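Local atomic coordinates of Nitrate/nitrite binding protein NrtA (Synechocystis sp., PDB entry 2G29), a protein that binds nitrate as the substrate-binding protein of the NrtABCD ABC transporter complex, which takes up nitrate and probably also nitrite. Residues A92-P97 against E239-M244; Y116-L121 against V361-L366; G127-N132 against E206-G211; L137-D142 against V223-L228. All blocks are in the same frame, centred on the assembly; numbering follows the deposited sequence.

Contact 1: A92-P97 against E239-M244; sequences AHILTP and EKAFGM. With NO3 (nitrate ion), chain B.
Two consecutive residues, E239 and K240, turn their side chains back on each other at the start of a strand, and the K240 ammonium, salt-bridged to E239, also holds the nitrate. K240 NZ donates to nitrate O1 over 2.8 Å and forms a salt bridge of 2.8 Å to E239 OE2, which it meets from above the carboxylate plane. D44 adds a second carboxylate beside the ammonium, which would probably favour its protonated state. E239 reaches back with CG anti to its backbone N (chi1 179°) and a bend at the next bond; T166 and W170 bind its carboxylate oxygens. The K240 chain, bent at chi2 and chi4, runs between two neighbours: the H93 imidazole crosses it obliquely, and L95 lies alongside, with CD2 a tight 3.5 Å from K240 CE and 3.6 Å from nitrate O3. Behind this site the backbones pair antiparallel. A92 and G243 form one hydrogen-bonded pair; I94 and A241 form the next, with A241 N to I94 O at 2.7 Å and nearly straight (167°). At the T96 end, next to the site, E239 O accepts two donors from T96, the backbone N in the carbonyl plane and OG1, 2.7 Å away, from above it. This arrangement joins the central strand 91-95 to the antiparallel strand 240-245. Helix 73-82 packs against A92 and I94, its W73 touches L95 and K240, helix 166-177 meets L95 and E239, and strand 115-120 flanks the other side of 240-245.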
loop_
_atom_site.group_PDB
_atom_site.type_symbol
_atom_site.label_atom_id
_atom_site.label_comp_id
_atom_site.label_asym_id
_atom_site.label_seq_id
_atom_site.Cartn_x
_atom_site.Cartn_y
_atom_site.Cartn_z
ATOM N N ALA A 92 0.967 -12.136 -2.935
ATOM C CA ALA A 92 1.920 -11.078 -2.615
ATOM C C ALA A 92 1.386 -10.027 -1.675
ATOM O O ALA A 92 0.174 -9.860 -1.546
ATOM C CB ALA A 92 2.289 -10.339 -3.923
ATOM N N HIS A 93 2.339 -9.330 -1.045
ATOM C CA HIS A 93 2.096 -8.096 -0.300
ATOM C C HIS A 93 1.965 -7.223 -1.569
ATOM O O HIS A 93 2.849 -7.198 -2.412
ATOM C CB HIS A 93 3.333 -7.813 0.583
ATOM C CG HIS A 93 3.840 -6.393 0.573
ATOM N ND1 HIS A 93 3.364 -5.391 1.395
ATOM C CD2 HIS A 93 4.908 -5.874 -0.080
ATOM C CE1 HIS A 93 4.136 -4.313 1.262
ATOM N NE2 HIS A 93 5.076 -4.587 0.384
ATOM N N ILE A 94 0.853 -6.502 -1.699
ATOM C CA ILE A 94 0.573 -5.793 -2.939
ATOM C C ILE A 94 -0.253 -4.523 -2.780
ATOM O O ILE A 94 -1.017 -4.372 -1.840
ATOM C CB ILE A 94 -0.137 -6.800 -3.898
ATOM C CG1 ILE A 94 -0.159 -6.262 -5.331
ATOM C CG2 ILE A 94 -1.540 -7.117 -3.388
ATOM C CD1 ILE A 94 -0.324 -7.422 -6.392
ATOM N N LEU A 95 -0.085 -3.589 -3.709
ATOM C CA LEU A 95 -0.891 -2.360 -3.662
ATOM C C LEU A 95 -2.364 -2.798 -3.842
ATOM O O LEU A 95 -2.673 -3.612 -4.734
ATOM C CB LEU A 95 -0.486 -1.450 -4.825
ATOM C CG LEU A 95 1.005 -1.105 -4.917
ATOM C CD1 LEU A 95 1.263 -0.117 -6.069
ATOM C CD2 LEU A 95 1.485 -0.464 -3.615
ATOM N N THR A 96 -3.291 -2.252 -3.059
ATOM C CA THR A 96 -4.697 -2.675 -3.170
ATOM C C THR A 96 -5.309 -2.658 -4.595
ATOM O O THR A 96 -6.019 -3.577 -4.947
ATOM C CB THR A 96 -5.617 -1.883 -2.174
ATOM O OG1 THR A 96 -5.328 -2.334 -0.850
ATOM C CG2 THR A 96 -7.108 -2.085 -2.460
ATOM N N PRO A 97 -5.028 -1.636 -5.425
ATOM C CA PRO A 97 -5.645 -1.684 -6.763
ATOM C C PRO A 97 -5.141 -2.801 -7.632
ATOM O O PRO A 97 -5.871 -3.253 -8.500
ATOM C CB PRO A 97 -5.322 -0.318 -7.402
ATOM C CG PRO A 97 -4.362 0.334 -6.469
ATOM C CD PRO A 97 -4.401 -0.334 -5.145
ATOM N N GLU A 239 -4.106 0.631 2.424
ATOM C CA GLU A 239 -2.880 0.686 1.617
ATOM C C GLU A 239 -2.557 -0.661 0.991
ATOM O O GLU A 239 -3.098 -0.998 -0.075
ATOM C CB GLU A 239 -1.723 1.212 2.488
ATOM C CG GLU A 239 -0.367 1.315 1.797
ATOM C CD GLU A 239 -0.374 2.092 0.495
ATOM O OE1 GLU A 239 -1.043 3.156 0.398
ATOM O OE2 GLU A 239 0.362 1.645 -0.418
ATOM N N LYS A 240 -1.717 -1.471 1.619
ATOM C CA LYS A 240 -1.390 -2.781 1.034
ATOM C C LYS A 240 -2.423 -3.831 1.335
ATOM O O LYS A 240 -3.160 -3.756 2.329
ATOM C CB LYS A 240 -0.022 -3.278 1.532
ATOM C CG LYS A 240 1.105 -2.283 1.317
ATOM C CD LYS A 240 1.370 -2.052 -0.189
ATOM C CE LYS A 240 2.654 -1.253 -0.423
ATOM N NZ LYS A 240 2.663 0.129 0.248
ATOM N N ALA A 241 -2.474 -4.816 0.445
ATOM C CA ALA A 241 -3.368 -5.945 0.591
ATOM C C ALA A 241 -2.557 -7.231 0.572
ATOM O O ALA A 241 -1.415 -7.275 0.094
ATOM C CB ALA A 241 -4.362 -5.986 -0.594
ATOM N N PHE A 242 -3.143 -8.273 1.146
ATOM C CA PHE A 242 -2.553 -9.600 1.033
ATOM C C PHE A 242 -3.408 -10.201 -0.101
ATOM O O PHE A 242 -4.588 -10.569 0.058
ATOM C CB PHE A 242 -2.708 -10.399 2.344
ATOM C CG PHE A 242 -2.281 -11.855 2.244
ATOM C CD1 PHE A 242 -1.298 -12.268 1.369
ATOM C CD2 PHE A 242 -2.861 -12.800 3.077
ATOM C CE1 PHE A 242 -0.884 -13.599 1.308
ATOM C CE2 PHE A 242 -2.453 -14.140 3.020
ATOM C CZ PHE A 242 -1.475 -14.524 2.139
ATOM N N GLY A 243 -2.807 -10.243 -1.286
ATOM C CA GLY A 243 -3.529 -10.773 -2.431
ATOM C C GLY A 243 -3.008 -12.121 -2.895
ATOM O O GLY A 243 -1.811 -12.388 -2.789
ATOM N N MET A 244 -3.890 -12.953 -3.421
ATOM C CA MET A 244 -3.472 -14.243 -3.939
ATOM C C MET A 244 -4.189 -14.586 -5.233
ATOM O O MET A 244 -5.290 -14.093 -5.500
ATOM C CB MET A 244 -3.751 -15.355 -2.900
ATOM C CG MET A 244 -2.941 -15.251 -1.588
ATOM S SD MET A 244 -2.740 -16.861 -0.756
ATOM C CE MET A 244 -1.616 -17.672 -1.963
HETATM N N NO3 B . 5.450 1.502 -1.848
HETATM O O1 NO3 B . 4.942 1.535 -0.580
HETATM O O2 NO3 B . 6.412 2.254 -2.434
HETATM O O3 NO3 B . 4.816 0.493 -2.789
#

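Contact 2: Y116-L121 against V361-L366; sequences YILARL and VNREDL
R363 grips D365 side-on, each nitrogen serving a separate oxygen: NE donates to OD1 and NH2 to OD2, both at 2.9 Å, and both oxygens use their syn lone pairs. With the carboxylate lying close to the guanidinium plane, the rotation of the arginine head is fixed by this pair of hydrogen bonds. Between the segments themselves, I117 carries both backbone links. I117 N donates to V361 O (2.8 Å) from above the carbonyl plane, and I117 O accepts R363 N (2.8 Å) within the plane, so that a single bridge pins the turn between two helices to the strand. An Asx turn, E364 N to N362 OD1, shapes that turn, while N362 ND2 is held by P330 and D335. The third nitrogen of R363, NH1, lies over the Y116 ring. The guanidinium stands almost upright on that ring, the planes 83° apart, with NH1 over the face, toward the rim, 3.4 Å from Y116 CZ. This is a cation-pi contact, with R363 CD as an off-centre CH-pi neighbour on the same ring. L366 CD1 covers one flat face of the guanidinium and lies 3.7 Å from L118 CD2. An alanine in place of R363 would remove both the clasp on D365 and the charge over Y116, and would probably leave the turn less firmly anchored. Y116 OH is tied to D250. The contact thus fastens the junction of helices 354-361 and 364-373 to the outermost strand 115-120, with strand 240-245 as its sheet neighbour and helices 97-104 and 332-344 packing around I117.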
loop_
_atom_site.group_PDB
_atom_site.type_symbol
_atom_site.label_atom_id
_atom_site.label_comp_id
_atom_site.label_asym_id
_atom_site.label_seq_id
_atom_site.Cartn_x
_atom_site.Cartn_y
_atom_site.Cartn_z
ATOM N N TYR A 116 -7.731 -12.667 -5.464
ATOM C CA TYR A 116 -8.568 -12.327 -4.315
ATOM C C TYR A 116 -7.754 -11.469 -3.348
ATOM O O TYR A 116 -6.535 -11.554 -3.313
ATOM C CB TYR A 116 -8.953 -13.560 -3.502
ATOM C CG TYR A 116 -9.848 -14.553 -4.142
ATOM C CD1 TYR A 116 -11.002 -14.155 -4.805
ATOM C CD2 TYR A 116 -9.557 -15.908 -4.058
ATOM C CE1 TYR A 116 -11.851 -15.104 -5.397
ATOM C CE2 TYR A 116 -10.400 -16.850 -4.612
ATOM C CZ TYR A 116 -11.537 -16.438 -5.288
ATOM O OH TYR A 116 -12.385 -17.343 -5.899
ATOM N N ILE A 117 -8.454 -10.644 -2.575
ATOM C CA ILE A 117 -7.807 -9.915 -1.491
ATOM C C ILE A 117 -8.329 -10.620 -0.228
ATOM O O ILE A 117 -9.541 -10.689 0.039
ATOM C CB ILE A 117 -8.164 -8.426 -1.493
ATOM C CG1 ILE A 117 -7.420 -7.738 -2.627
ATOM C CG2 ILE A 117 -7.830 -7.808 -0.117
ATOM C CD1 ILE A 117 -7.820 -6.236 -2.742
ATOM N N LEU A 118 -7.382 -11.156 0.535
ATOM C CA LEU A 118 -7.710 -11.898 1.773
ATOM C C LEU A 118 -7.665 -11.032 3.016
ATOM O O LEU A 118 -8.337 -11.336 4.002
ATOM C CB LEU A 118 -6.748 -13.065 1.967
ATOM C CG LEU A 118 -6.696 -14.035 0.779
ATOM C CD1 LEU A 118 -5.686 -15.152 1.122
ATOM C CD2 LEU A 118 -8.060 -14.592 0.457
ATOM N N ALA A 119 -6.886 -9.956 2.973
ATOM C CA ALA A 119 -6.768 -9.051 4.102
ATOM C C ALA A 119 -6.153 -7.749 3.632
ATOM O O ALA A 119 -5.541 -7.682 2.544
ATOM C CB ALA A 119 -5.860 -9.672 5.160
ATOM N N ARG A 120 -6.276 -6.727 4.457
ATOM C CA ARG A 120 -5.582 -5.460 4.188
ATOM C C ARG A 120 -4.337 -5.637 5.072
ATOM O O ARG A 120 -4.466 -5.939 6.268
ATOM C CB ARG A 120 -6.387 -4.232 4.668
ATOM C CG ARG A 120 -5.859 -2.887 4.158
ATOM C CD ARG A 120 -6.213 -2.726 2.675
ATOM N NE ARG A 120 -7.670 -2.675 2.547
ATOM C CZ ARG A 120 -8.384 -3.054 1.477
ATOM N NH1 ARG A 120 -7.794 -3.509 0.361
ATOM N NH2 ARG A 120 -9.720 -3.078 1.544
ATOM N N LEU A 121 -3.141 -5.503 4.509
ATOM C CA LEU A 121 -1.934 -5.634 5.325
ATOM C C LEU A 121 -1.727 -4.444 6.271
ATOM O O LEU A 121 -1.262 -4.621 7.407
ATOM C CB LEU A 121 -0.699 -5.825 4.426
ATOM C CG LEU A 121 -0.510 -7.255 3.923
ATOM C CD1 LEU A 121 0.645 -7.321 2.959
ATOM C CD2 LEU A 121 -0.228 -8.196 5.111
ATOM N N VAL A 361 -13.618 -10.083 -6.088
ATOM C CA VAL A 361 -12.226 -10.083 -5.643
ATOM C C VAL A 361 -11.998 -10.000 -4.133
ATOM O O VAL A 361 -11.109 -10.659 -3.600
ATOM C CB VAL A 361 -11.496 -8.915 -6.348
ATOM C CG1 VAL A 361 -10.062 -8.713 -5.815
ATOM C CG2 VAL A 361 -11.482 -9.179 -7.853
ATOM N N ASN A 362 -12.793 -9.180 -3.465
ATOM C CA ASN A 362 -12.644 -8.991 -2.030
ATOM C C ASN A 362 -13.181 -10.198 -1.270
ATOM O O ASN A 362 -14.335 -10.575 -1.440
ATOM C CB ASN A 362 -13.369 -7.692 -1.605
ATOM C CG ASN A 362 -13.243 -7.420 -0.127
ATOM O OD1 ASN A 362 -13.791 -8.168 0.703
ATOM N ND2 ASN A 362 -12.516 -6.355 0.223
ATOM N N ARG A 363 -12.314 -10.810 -0.456
ATOM C CA ARG A 363 -12.748 -11.974 0.302
ATOM C C ARG A 363 -12.781 -11.697 1.796
ATOM O O ARG A 363 -12.198 -12.458 2.606
ATOM C CB ARG A 363 -11.857 -13.186 0.000
ATOM C CG ARG A 363 -11.924 -13.636 -1.479
ATOM C CD ARG A 363 -13.356 -13.874 -1.943
ATOM N NE ARG A 363 -14.020 -14.917 -1.157
ATOM C CZ ARG A 363 -13.866 -16.225 -1.349
ATOM N NH1 ARG A 363 -13.087 -16.690 -2.316
ATOM N NH2 ARG A 363 -14.474 -17.081 -0.521
ATOM N N GLU A 364 -13.449 -10.604 2.161
ATOM C CA GLU A 364 -13.635 -10.277 3.587
ATOM C C GLU A 364 -14.345 -11.451 4.286
ATOM O O GLU A 364 -14.259 -11.568 5.519
ATOM C CB GLU A 364 -14.433 -8.963 3.737
ATOM C CG GLU A 364 -15.861 -8.991 3.140
ATOM C CD GLU A 364 -16.868 -9.608 4.072
ATOM O OE1 GLU A 364 -16.812 -9.332 5.288
ATOM O OE2 GLU A 364 -17.772 -10.318 3.565
ATOM N N ASP A 365 -15.072 -12.265 3.530
ATOM C CA ASP A 365 -15.738 -13.442 4.112
ATOM C C ASP A 365 -14.674 -14.423 4.630
ATOM O O ASP A 365 -14.839 -14.986 5.714
ATOM C CB ASP A 365 -16.666 -14.149 3.101
ATOM C CG ASP A 365 -15.943 -14.615 1.835
ATOM O OD1 ASP A 365 -15.172 -13.837 1.236
ATOM O OD2 ASP A 365 -16.179 -15.780 1.443
ATOM N N LEU A 366 -13.595 -14.639 3.879
ATOM C CA LEU A 366 -12.496 -15.504 4.331
ATOM C C LEU A 366 -11.806 -14.856 5.544
ATOM O O LEU A 366 -11.370 -15.559 6.468
ATOM C CB LEU A 366 -11.489 -15.734 3.184
ATOM C CG LEU A 366 -12.061 -16.503 1.999
ATOM C CD1 LEU A 366 -10.994 -16.803 0.976
ATOM C CD2 LEU A 366 -12.615 -17.851 2.533
#

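Contact 3: G127-N132 against E206-G211; sequences GIQLGN and ESFCVG. With NO3 (nitrate ion), chain B.
Nitrate meets the tip of strand 207-211 at a backbone amide. G211 N donates almost straight to nitrate O2 (3.1 Å, 168°) and, weakly and at a poor angle, to O1. A CB at G211 would clash with nitrate O1. V210 CG2, anti to its backbone N, approaches nitrate O2 to 3.0 Å. The second shell is the partner strand: G127 N donates to V210 O and G127 O accepts V210 N, a pairing likely to steady the adjoining G211 amide. Further along, Q129 N meets F208 O nearly along the C=O axis (2.8 Å, 172°). Q129 O is held twice, by F208 N and by S207 OG at 2.8 Å, both from above the carbonyl plane. On the face with Q129, F208 and V210, Q129 CB sits over the F208 ring in a CH-pi contact, 3.8 Å from the centroid, while the bent glutamine chain brings OE1 to 3.5 Å from F208 CE1. A serine replacing F208 would remove the ring beneath Q129 CB and would probably loosen the packing between the two strands. On the opposite face, I128 CG1 packs on C209 SG at 3.8 Å, and L130 CD2 rests on S207 CB. The pair lies inside a mixed sheet: 225-229 flanks 126-130 and 157-160 flanks 207-211, while helix 214-221 packs beside Q129, F208 and V210, and helix 166-177 beside I128, S207 and C209.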
loop_
_atom_site.group_PDB
_atom_site.type_symbol
_atom_site.label_atom_id
_atom_site.label_comp_id
_atom_site.label_asym_id
_atom_site.label_seq_id
_atom_site.Cartn_x
_atom_site.Cartn_y
_atom_site.Cartn_z
ATOM N N GLY A 127 4.665 8.183 2.036
ATOM C CA GLY A 127 5.087 9.570 2.117
ATOM C C GLY A 127 5.207 10.258 0.784
ATOM O O GLY A 127 5.491 9.603 -0.227
ATOM N N ILE A 128 4.973 11.571 0.771
ATOM C CA ILE A 128 5.160 12.363 -0.440
ATOM C C ILE A 128 6.356 13.266 -0.144
ATOM O O ILE A 128 6.339 14.039 0.838
ATOM C CB ILE A 128 3.899 13.199 -0.775
ATOM C CG1 ILE A 128 2.776 12.231 -1.161
ATOM C CG2 ILE A 128 4.203 14.198 -1.895
ATOM C CD1 ILE A 128 1.436 12.892 -1.480
ATOM N N GLN A 129 7.374 13.150 -0.989
ATOM C CA GLN A 129 8.609 13.885 -0.849
ATOM C C GLN A 129 8.829 14.842 -1.995
ATOM O O GLN A 129 8.273 14.694 -3.085
ATOM C CB GLN A 129 9.806 12.934 -0.794
ATOM C CG GLN A 129 9.850 12.087 0.475
ATOM C CD GLN A 129 8.702 11.100 0.584
ATOM O OE1 GLN A 129 8.490 10.241 -0.303
ATOM N NE2 GLN A 129 7.945 11.209 1.662
ATOM N N LEU A 130 9.668 15.827 -1.734
ATOM C CA LEU A 130 10.053 16.830 -2.748
ATOM C C LEU A 130 11.578 16.920 -2.799
ATOM O O LEU A 130 12.252 16.707 -1.790
ATOM C CB LEU A 130 9.519 18.206 -2.364
ATOM C CG LEU A 130 8.048 18.344 -2.697
ATOM C CD1 LEU A 130 7.418 19.478 -1.855
ATOM C CD2 LEU A 130 7.865 18.595 -4.195
ATOM N N GLY A 131 12.115 17.214 -3.980
ATOM C CA GLY A 131 13.555 17.393 -4.073
ATOM C C GLY A 131 13.991 18.661 -3.331
ATOM O O GLY A 131 13.171 19.524 -3.001
ATOM N N ASN A 132 15.288 18.768 -3.060
ATOM C CA ASN A 132 15.815 19.923 -2.347
ATOM C C ASN A 132 15.573 21.251 -3.031
ATOM O O ASN A 132 15.621 22.314 -2.378
ATOM C CB ASN A 132 17.307 19.765 -2.101
ATOM C CG ASN A 132 17.611 18.666 -1.148
ATOM O OD1 ASN A 132 16.830 18.404 -0.242
ATOM N ND2 ASN A 132 18.757 18.013 -1.331
ATOM N N GLU A 206 10.688 15.625 -9.655
ATOM C CA GLU A 206 10.572 16.753 -8.724
ATOM C C GLU A 206 9.993 16.353 -7.390
ATOM O O GLU A 206 10.299 16.951 -6.351
ATOM C CB GLU A 206 9.619 17.833 -9.288
ATOM C CG GLU A 206 9.968 18.320 -10.684
ATOM C CD GLU A 206 11.408 18.772 -10.809
ATOM O OE1 GLU A 206 12.103 18.249 -11.711
ATOM O OE2 GLU A 206 11.842 19.606 -9.995
ATOM N N SER A 207 9.134 15.331 -7.433
ATOM C CA SER A 207 8.411 14.868 -6.241
ATOM C C SER A 207 8.144 13.378 -6.421
ATOM O O SER A 207 8.158 12.881 -7.546
ATOM C CB SER A 207 7.058 15.630 -6.139
ATOM O OG SER A 207 6.311 15.273 -4.990
ATOM N N PHE A 208 7.873 12.684 -5.316
ATOM C CA PHE A 208 7.590 11.262 -5.401
ATOM C C PHE A 208 6.802 10.764 -4.202
ATOM O O PHE A 208 6.854 11.351 -3.114
ATOM C CB PHE A 208 8.883 10.433 -5.595
ATOM C CG PHE A 208 9.886 10.509 -4.450
ATOM C CD1 PHE A 208 9.988 9.447 -3.549
ATOM C CD2 PHE A 208 10.812 11.572 -4.342
ATOM C CE1 PHE A 208 11.016 9.440 -2.562
ATOM C CE2 PHE A 208 11.805 11.556 -3.374
ATOM C CZ PHE A 208 11.912 10.475 -2.472
ATOM N N CYS A 209 6.105 9.655 -4.393
ATOM C CA CYS A 209 5.311 9.054 -3.336
ATOM C C CYS A 209 5.694 7.587 -3.252
ATOM O O CYS A 209 5.681 6.886 -4.282
ATOM C CB CYS A 209 3.826 9.214 -3.655
ATOM S SG CYS A 209 2.746 8.604 -2.353
ATOM N N VAL A 210 6.011 7.130 -2.030
ATOM C CA VAL A 210 6.497 5.754 -1.815
ATOM C C VAL A 210 6.297 5.413 -0.330
ATOM O O VAL A 210 6.184 6.299 0.497
ATOM C CB VAL A 210 8.018 5.690 -2.182
ATOM C CG1 VAL A 210 8.833 6.594 -1.231
ATOM C CG2 VAL A 210 8.564 4.267 -2.128
ATOM N N GLY A 211 6.205 4.133 0.004
ATOM C CA GLY A 211 6.025 3.785 1.416
ATOM C C GLY A 211 7.318 3.715 2.219
ATOM O O GLY A 211 8.444 3.742 1.674
HETATM N N NO3 B . 5.450 1.502 -1.848
HETATM O O1 NO3 B . 4.942 1.535 -0.580
HETATM O O2 NO3 B . 6.412 2.254 -2.434
HETATM O O3 NO3 B . 4.816 0.493 -2.789
#

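Contact 4: L137-D142 against V223-L228; sequences LKVGTD and VGYQAL
The loop after strand 126-130 reaches the second segment at K138, whose backbone takes a left-handed conformation (phi 45°) and whose CA lies obliquely beside the Y225 ring. V139 then makes the principal contact. Its N donates to Y225 OH at 3.0 Å along a nearly straight line (163°), and the same hydroxyl is bonded to the carbonyl of Y134, so that the phenol end ties two points of one loop together. Y225 adopts the crowded first torsion, with CG between the backbone N and carbonyl carbon, and the two side chains cross at about a right angle, Y225 OH 3.7 Å from V139 CB. Facing the strand, one water lies within hydrogen-bonding distance of both V139 O (2.7 Å) and Q226 O (2.9 Å), in the plane of the tyrosine ring and at its edge, though other acceptors compete for its protons. V139 O also receives a CA-H...O contact from A227 CA (3.4 Å). G140 repeats this in the opposite direction, its CA 3.3 Å from A227 O, while its own carbonyl binds W174. Finally T141 CG2 meets L228 CB crosswise at 4.2 Å, and L228 CD2 lies 4.0 Å from T141 CA. The loop is therefore held beside the outermost strand 225-229 by a tyrosine, a water and CA-H...O contacts, just where A227 and L228, both opposite I128, form a classic beta bulge.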
loop_
_atom_site.group_PDB
_atom_site.type_symbol
_atom_site.label_atom_id
_atom_site.label_comp_id
_atom_site.label_asym_id
_atom_site.label_seq_id
_atom_site.Cartn_x
_atom_site.Cartn_y
_atom_site.Cartn_z
ATOM N N LEU A 137 10.129 26.655 -0.336
ATOM C CA LEU A 137 8.665 26.697 -0.338
ATOM C C LEU A 137 8.008 26.034 0.869
ATOM O O LEU A 137 6.806 26.253 1.122
ATOM C CB LEU A 137 8.114 26.057 -1.627
ATOM C CG LEU A 137 8.510 26.730 -2.936
ATOM C CD1 LEU A 137 7.961 25.965 -4.137
ATOM C CD2 LEU A 137 7.950 28.151 -2.945
ATOM N N LYS A 138 8.776 25.215 1.592
ATOM C CA LYS A 138 8.267 24.545 2.780
ATOM C C LYS A 138 6.870 23.948 2.558
ATOM O O LYS A 138 5.929 24.197 3.322
ATOM C CB LYS A 138 8.244 25.547 3.943
ATOM C CG LYS A 138 9.648 26.040 4.308
ATOM C CD LYS A 138 9.613 27.084 5.402
ATOM C CE LYS A 138 11.021 27.476 5.823
ATOM N NZ LYS A 138 10.991 28.401 6.988
ATOM N N VAL A 139 6.750 23.136 1.511
ATOM C CA VAL A 139 5.462 22.575 1.160
ATOM C C VAL A 139 4.988 21.469 2.088
ATOM O O VAL A 139 5.772 20.606 2.476
ATOM C CB VAL A 139 5.494 22.043 -0.309
ATOM C CG1 VAL A 139 4.133 21.447 -0.701
ATOM C CG2 VAL A 139 5.900 23.183 -1.275
ATOM N N GLY A 140 3.704 21.532 2.445
ATOM C CA GLY A 140 3.063 20.522 3.283
ATOM C C GLY A 140 1.866 19.905 2.548
ATOM O O GLY A 140 1.986 19.540 1.386
ATOM N N THR A 141 0.708 19.813 3.202
ATOM C CA THR A 141 -0.452 19.213 2.554
ATOM C C THR A 141 -1.018 20.098 1.450
ATOM O O THR A 141 -1.715 19.601 0.581
ATOM C CB THR A 141 -1.577 18.877 3.560
ATOM O OG1 THR A 141 -1.991 20.082 4.204
ATOM C CG2 THR A 141 -1.070 17.878 4.629
ATOM N N ASP A 142 -0.729 21.403 1.477
ATOM C CA ASP A 142 -1.217 22.291 0.408
ATOM C C ASP A 142 -0.155 22.364 -0.699
ATOM O O ASP A 142 0.869 23.032 -0.584
ATOM C CB ASP A 142 -1.527 23.685 0.980
ATOM C CG ASP A 142 -1.969 24.667 -0.084
ATOM O OD1 ASP A 142 -2.206 24.267 -1.245
ATOM O OD2 ASP A 142 -2.078 25.876 0.235
ATOM N N VAL A 223 18.625 14.081 0.782
ATOM C CA VAL A 223 18.444 14.224 -0.661
ATOM C C VAL A 223 17.060 14.693 -1.046
ATOM O O VAL A 223 16.706 14.709 -2.228
ATOM C CB VAL A 223 18.781 12.907 -1.419
ATOM C CG1 VAL A 223 20.256 12.571 -1.167
ATOM C CG2 VAL A 223 17.890 11.765 -0.944
ATOM N N GLY A 224 16.300 15.114 -0.045
ATOM C CA GLY A 224 14.961 15.636 -0.280
ATOM C C GLY A 224 14.308 15.876 1.062
ATOM O O GLY A 224 14.930 15.640 2.094
ATOM N N TYR A 225 13.092 16.416 1.065
ATOM C CA TYR A 225 12.349 16.583 2.316
ATOM C C TYR A 225 10.929 16.047 2.127
ATOM O O TYR A 225 10.499 15.775 1.013
ATOM C CB TYR A 225 12.335 18.045 2.795
ATOM C CG TYR A 225 11.455 19.008 2.028
ATOM C CD1 TYR A 225 10.195 19.357 2.516
ATOM C CD2 TYR A 225 11.915 19.630 0.860
ATOM C CE1 TYR A 225 9.420 20.310 1.873
ATOM C CE2 TYR A 225 11.153 20.585 0.207
ATOM C CZ TYR A 225 9.909 20.929 0.713
ATOM O OH TYR A 225 9.143 21.902 0.113
ATOM N N GLN A 226 10.230 15.847 3.231
ATOM C CA GLN A 226 8.897 15.282 3.182
ATOM C C GLN A 226 7.817 16.315 3.345
ATOM O O GLN A 226 7.861 17.108 4.280
ATOM C CB GLN A 226 8.756 14.187 4.259
ATOM C CG GLN A 226 7.387 13.468 4.232
ATOM C CD GLN A 226 7.415 12.061 4.828
ATOM O OE1 GLN A 226 6.392 11.360 4.856
ATOM N NE2 GLN A 226 8.567 11.638 5.273
ATOM N N ALA A 227 6.863 16.302 2.421
ATOM C CA ALA A 227 5.726 17.226 2.444
ATOM C C ALA A 227 4.663 16.735 3.427
ATOM O O ALA A 227 4.088 17.516 4.186
ATOM C CB ALA A 227 5.138 17.352 1.027
ATOM N N LEU A 228 4.424 15.422 3.443
ATOM C CA LEU A 228 3.420 14.844 4.327
ATOM C C LEU A 228 3.576 13.338 4.357
ATOM O O LEU A 228 4.248 12.753 3.486
ATOM C CB LEU A 228 2.002 15.162 3.803
ATOM C CG LEU A 228 1.738 14.607 2.388
ATOM C CD1 LEU A 228 1.058 13.246 2.472
ATOM C CD2 LEU A 228 0.841 15.592 1.620
HETATM O O HOH W 1 7.035 19.889 4.769
#

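In the fold
Contacts 1 and 2 share one five-stranded mixed sheet, where 240-245 lies between 91-95 and 115-120; their centres are 9 Å apart. Contacts 3 and 4, 8 Å apart, share the second mixed sheet, in which 126-130 lies between 207-211 and 225-229. Each sheet belongs to one domain of the C-shaped protein, and in each the strand that follows a crossing between domains, 240-245 or 126-130, runs antiparallel to both neighbours, as in type 2 periplasmic binding proteins. Contacts 3 and 4 nest within the loops closed by contacts 1 and 2, and segments alternate within each pair. Contacts 1 and 3, 22 Å apart between centres, both touch the nitrate, which therefore bridges the domains.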